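PDB 4NAR: putative uronate isomerase from Thermotoga maritima, which is of uncertain function but may racemise or isomerise lactate or a related hydroxy acid. Local coordinates for residues K164-I167 with P168-S172; E208-F211 with E212-A216. All blocks are in the same frame, centred on the assembly; numbering follows the deposited sequence.

Contact 1. Residues K164-I167 with P168-S172; sequences KIVI and PGIAS. With SO4 (sulfate ion), chain C.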
loop_
_atom_site.group_PDB
_atom_site.type_symbol
_atom_site.label_atom_id
_atom_site.label_comp_id
_atom_site.label_asym_id
_atom_site.label_seq_id
_atom_site.Cartn_x
_atom_site.Cartn_y
_atom_site.Cartn_z
ATOM N N LYS A 164 -7.229 -3.981 -3.778
ATOM C CA LYS A 164 -6.385 -2.828 -3.495
ATOM C C LYS A 164 -5.410 -2.570 -4.663
ATOM O O LYS A 164 -4.983 -1.433 -4.903
ATOM C CB LYS A 164 -5.625 -2.963 -2.172
ATOM C CG LYS A 164 -5.054 -1.613 -1.700
ATOM C CD LYS A 164 -3.759 -1.756 -0.871
ATOM C CE LYS A 164 -3.237 -0.387 -0.355
ATOM N NZ LYS A 164 -2.243 0.255 -1.290
ATOM N N ILE A 165 -5.076 -3.621 -5.406
ATOM C CA ILE A 165 -4.254 -3.437 -6.581
ATOM C C ILE A 165 -4.978 -2.635 -7.674
ATOM O O ILE A 165 -4.331 -1.981 -8.498
ATOM C CB ILE A 165 -3.748 -4.774 -7.139
ATOM C CG1 ILE A 165 -2.697 -4.522 -8.232
ATOM C CG2 ILE A 165 -4.903 -5.611 -7.665
ATOM C CD1 ILE A 165 -1.793 -5.721 -8.509
ATOM N N VAL A 166 -6.310 -2.672 -7.694
ATOM C CA VAL A 166 -7.039 -1.855 -8.654
ATOM C C VAL A 166 -7.160 -0.425 -8.108
ATOM O O VAL A 166 -6.831 0.547 -8.796
ATOM C CB VAL A 166 -8.446 -2.423 -8.954
ATOM C CG1 VAL A 166 -9.169 -1.525 -9.964
ATOM C CG2 VAL A 166 -8.361 -3.866 -9.460
ATOM N N ILE A 167 -7.625 -0.310 -6.864
ATOM C CA ILE A 167 -7.753 0.979 -6.178
ATOM C C ILE A 167 -7.040 0.866 -4.832
ATOM O O ILE A 167 -7.464 0.063 -3.990
ATOM C CB ILE A 167 -9.222 1.332 -5.900
ATOM C CG1 ILE A 167 -10.031 1.302 -7.203
ATOM C CG2 ILE A 167 -9.322 2.715 -5.240
ATOM C CD1 ILE A 167 -11.502 1.440 -6.992
ATOM N N PRO A 168 -5.984 1.684 -4.602
ATOM C CA PRO A 168 -5.534 2.817 -5.438
ATOM C C PRO A 168 -4.619 2.468 -6.613
ATOM O O PRO A 168 -4.308 3.374 -7.398
ATOM C CB PRO A 168 -4.707 3.662 -4.453
ATOM C CG PRO A 168 -4.081 2.611 -3.532
ATOM C CD PRO A 168 -5.204 1.585 -3.346
ATOM N N GLY A 169 -4.195 1.208 -6.713
ATOM C CA GLY A 169 -3.146 0.789 -7.634
ATOM C C GLY A 169 -3.098 1.425 -9.019
ATOM O O GLY A 169 -2.042 1.921 -9.458
ATOM N N ILE A 170 -4.230 1.412 -9.718
ATOM C CA ILE A 170 -4.275 1.938 -11.074
ATOM C C ILE A 170 -5.473 2.867 -11.238
ATOM O O ILE A 170 -6.120 2.923 -12.297
ATOM C CB ILE A 170 -4.355 0.794 -12.096
ATOM C CG1 ILE A 170 -5.584 -0.074 -11.788
ATOM C CG2 ILE A 170 -3.051 -0.031 -12.088
ATOM C CD1 ILE A 170 -5.772 -1.228 -12.707
ATOM N N ALA A 171 -5.754 3.603 -10.175
ATOM C CA ALA A 171 -6.919 4.474 -10.141
ATOM C C ALA A 171 -6.475 5.942 -10.220
ATOM O O ALA A 171 -5.465 6.289 -10.882
ATOM C CB ALA A 171 -7.736 4.208 -8.877
ATOM N N SER A 172 -7.214 6.802 -9.529
ATOM C CA SER A 172 -6.893 8.210 -9.532
ATOM C C SER A 172 -7.443 8.927 -8.311
ATOM O O SER A 172 -8.027 8.314 -7.404
ATOM C CB SER A 172 -7.377 8.871 -10.829
ATOM O OG SER A 172 -8.722 8.524 -11.120
HETATM S S SO4 C . 1.188 0.166 -0.161
HETATM O O1 SO4 C . 0.182 -0.903 -0.334
HETATM O O2 SO4 C . 1.754 0.524 -1.475
HETATM O O3 SO4 C . 0.615 1.381 0.444
HETATM O O4 SO4 C . 2.244 -0.365 0.706
#
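Two peptide carbonyls, of Lys164 and Val166, are the flat groups of this turn, and amides from 168-172 reach them at different inclinations. Gly169 N meets Lys164 O at 3.3 Å, tilted only 16° from the carbonyl plane. Ile170 N approaches Val166 O more closely, at 2.9 Å, but from 45° above the plane, away from the lone-pair direction. Ile170 CG1 packs against the same oxygen, 3.3 Å from Val166 O, because a chi1 of 57° turns CG1 inward between its own backbone N and carbonyl carbon. A third carbonyl, Ile165 O, receives a CA-H...O contact from Gly169 CA at 3.1 Å; with no side chain there, the backbone can come this near. These contacts close round a cis Ile167-Pro168 peptide, whose CA atoms stand just 3.0 Å apart, Ile167 CA to Pro168 CA. Beside it, the Lys164 side chain crosses that of the proline obliquely, Lys164 CG lying 3.6 Å from Pro168 CD. Its chain then bends at chi4, which carries NZ to the sulfate, 2.9 Å from NZ of Lys164 to O1 of the ion. Arg41 and His154 also bind this sulfate, so three side chains from separate parts of the chain grip one anion. Ile167 and Pro168 themselves rest on Val176 and Phe179 of helix 173-186, while Gly169 and Ile170 bond through their backbones to Gly71 and Asn135. The bond across five residues is that of a pi-turn, and the one from Ile170 spans four, as in an alpha-turn. Together with the cis proline they form a compact loop ahead of helix 173-186 in the lactate racemase N-terminal domain, beside a sulfate, probably from the crystallisation liquor, that may mark an anion-binding pocket.

Contact 2. Residues E208-F211 with E212-A216; sequences EMIF and EKIKA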
loop_
_atom_site.group_PDB
_atom_site.type_symbol
_atom_site.label_atom_id
_atom_site.label_comp_id
_atom_site.label_asym_id
_atom_site.label_seq_id
_atom_site.Cartn_x
_atom_site.Cartn_y
_atom_site.Cartn_z
ATOM N N GLU A 208 -16.795 -3.121 -8.436
ATOM C CA GLU A 208 -17.920 -3.778 -9.082
ATOM C C GLU A 208 -18.179 -3.162 -10.455
ATOM O O GLU A 208 -18.302 -3.871 -11.457
ATOM C CB GLU A 208 -19.165 -3.623 -8.229
ATOM C CG GLU A 208 -19.496 -4.852 -7.420
ATOM C CD GLU A 208 -20.912 -4.803 -6.875
ATOM O OE1 GLU A 208 -21.171 -4.013 -5.928
ATOM O OE2 GLU A 208 -21.767 -5.550 -7.410
HETATM N N MSE A 209 -18.247 -1.835 -10.494
HETATM C CA MSE A 209 -18.511 -1.123 -11.743
HETATM C C MSE A 209 -17.364 -1.307 -12.745
HETATM O O MSE A 209 -17.571 -1.306 -13.966
HETATM C CB MSE A 209 -18.744 0.362 -11.462
HETATM C CG MSE A 209 -20.199 0.733 -11.201
HETATM SE SE MSE A 209 -20.292 2.587 -10.584
HETATM C CE MSE A 209 -19.587 2.292 -8.790
ATOM N N ILE A 210 -16.154 -1.461 -12.213
ATOM C CA ILE A 210 -14.974 -1.685 -13.035
ATOM C C ILE A 210 -15.031 -3.064 -13.684
ATOM O O ILE A 210 -14.922 -3.179 -14.910
ATOM C CB ILE A 210 -13.673 -1.525 -12.195
ATOM C CG1 ILE A 210 -13.534 -0.074 -11.723
ATOM C CG2 ILE A 210 -12.430 -1.985 -12.975
ATOM C CD1 ILE A 210 -12.336 0.177 -10.838
ATOM N N PHE A 211 -15.208 -4.113 -12.878
ATOM C CA PHE A 211 -15.178 -5.471 -13.424
ATOM C C PHE A 211 -16.316 -5.777 -14.386
ATOM O O PHE A 211 -16.198 -6.649 -15.262
ATOM C CB PHE A 211 -15.080 -6.511 -12.322
ATOM C CG PHE A 211 -13.692 -6.667 -11.799
ATOM C CD1 PHE A 211 -12.921 -7.759 -12.163
ATOM C CD2 PHE A 211 -13.134 -5.684 -10.982
ATOM C CE1 PHE A 211 -11.616 -7.889 -11.688
ATOM C CE2 PHE A 211 -11.852 -5.790 -10.520
ATOM C CZ PHE A 211 -11.081 -6.892 -10.865
ATOM N N GLU A 212 -17.406 -5.040 -14.226
ATOM C CA GLU A 212 -18.505 -5.073 -15.174
ATOM C C GLU A 212 -18.036 -4.688 -16.583
ATOM O O GLU A 212 -18.406 -5.333 -17.563
ATOM C CB GLU A 212 -19.589 -4.104 -14.723
ATOM C CG GLU A 212 -20.949 -4.747 -14.501
ATOM C CD GLU A 212 -22.081 -3.806 -14.871
ATOM O OE1 GLU A 212 -21.968 -2.588 -14.579
ATOM O OE2 GLU A 212 -23.065 -4.275 -15.480
ATOM N N LYS A 213 -17.227 -3.633 -16.688
ATOM C CA LYS A 213 -16.819 -3.139 -18.003
ATOM C C LYS A 213 -15.619 -3.891 -18.620
ATOM O O LYS A 213 -15.388 -3.813 -19.830
ATOM C CB LYS A 213 -16.566 -1.630 -17.959
ATOM C CG LYS A 213 -17.839 -0.798 -17.753
ATOM C CD LYS A 213 -18.840 -1.021 -18.898
ATOM C CE LYS A 213 -20.230 -1.416 -18.361
ATOM N NZ LYS A 213 -20.956 -2.343 -19.293
ATOM N N ILE A 214 -14.868 -4.624 -17.799
ATOM C CA ILE A 214 -13.773 -5.458 -18.310
ATOM C C ILE A 214 -14.316 -6.653 -19.079
ATOM O O ILE A 214 -15.077 -7.445 -18.526
ATOM C CB ILE A 214 -12.889 -6.005 -17.173
ATOM C CG1 ILE A 214 -12.151 -4.860 -16.480
ATOM C CG2 ILE A 214 -11.918 -7.084 -17.701
ATOM C CD1 ILE A 214 -11.479 -5.287 -15.197
ATOM N N LYS A 215 -13.917 -6.791 -20.345
ATOM C CA LYS A 215 -14.348 -7.930 -21.161
ATOM C C LYS A 215 -13.384 -9.115 -21.144
ATOM O O LYS A 215 -13.807 -10.255 -21.340
ATOM C CB LYS A 215 -14.633 -7.505 -22.605
ATOM C CG LYS A 215 -13.952 -6.219 -23.024
ATOM C CD LYS A 215 -14.953 -5.328 -23.765
ATOM C CE LYS A 215 -15.699 -6.096 -24.863
ATOM N NZ LYS A 215 -17.180 -5.942 -24.745
ATOM N N ALA A 216 -12.097 -8.851 -20.923
ATOM C CA ALA A 216 -11.139 -9.933 -20.700
ATOM C C ALA A 216 -11.571 -10.784 -19.501
ATOM O O ALA A 216 -12.316 -10.310 -18.638
ATOM C CB ALA A 216 -9.748 -9.369 -20.449
HETATM O O HOH W 1 -19.786 -0.112 -15.094
#
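Ile214 and Phe211 make the main side-chain contact, a CH-pi interaction: Ile214 CD1 sits over the centre of the Phe211 ring, 4.2 Å from the centroid and only 12° off the ring normal. The two side chains run alongside each other, pointing the same way. The same methyl reaches Ile210, with Ile214 CD1 4.1 Å from Ile210 CG2, so one carbon touches both neighbours. Outside the segments, Phe211 meets the ring of Phe245, whose plane is turned steeply to its own, and Ile210 packs on Val110, Ile132 and Val134.

Backbone hydrogen bonds mark the closing turn of helix 198-213, just ahead of strand 217-227 of the mixed sheet. Glu212 N bonds to Glu208 O at 3.1 Å, in the usual four-residue step. Ile210 O then accepts two donors: Ile214 N lies in its carbonyl plane at 3.2 Å, whereas Lys213 N, 2.9 Å from that oxygen, stands 55° out of the plane. At 212-213 the helix is only weakly bonded.

Polar contacts outward run through a water that donates to Met209 O at 2.8 Å and weakly to Glu212 OE1.

How the contacts relate
Although their centres lie about 14 Å apart, the two contacts meet directly through apolar side chains. Val166 CG1 of contact 1 packs 3.7 Å from Ile210 CD1 of contact 2, and Val166 CG2 comes within 4.1 Å of Phe211 CE2. Ile167 adds a further touch on Ile210. Helix 198-213 therefore backs the 164-172 loop along one side, and its Arg200 also touches Lys164. Position separates the two: contact 1 is about 10 Å from the chain centre, holding the sulfate, whereas contact 2 is about 23 Å out. Of the two, contact 1 alone touches the sulfate; contact 2 meets the apolar part of the loop through Val166 and Ile167.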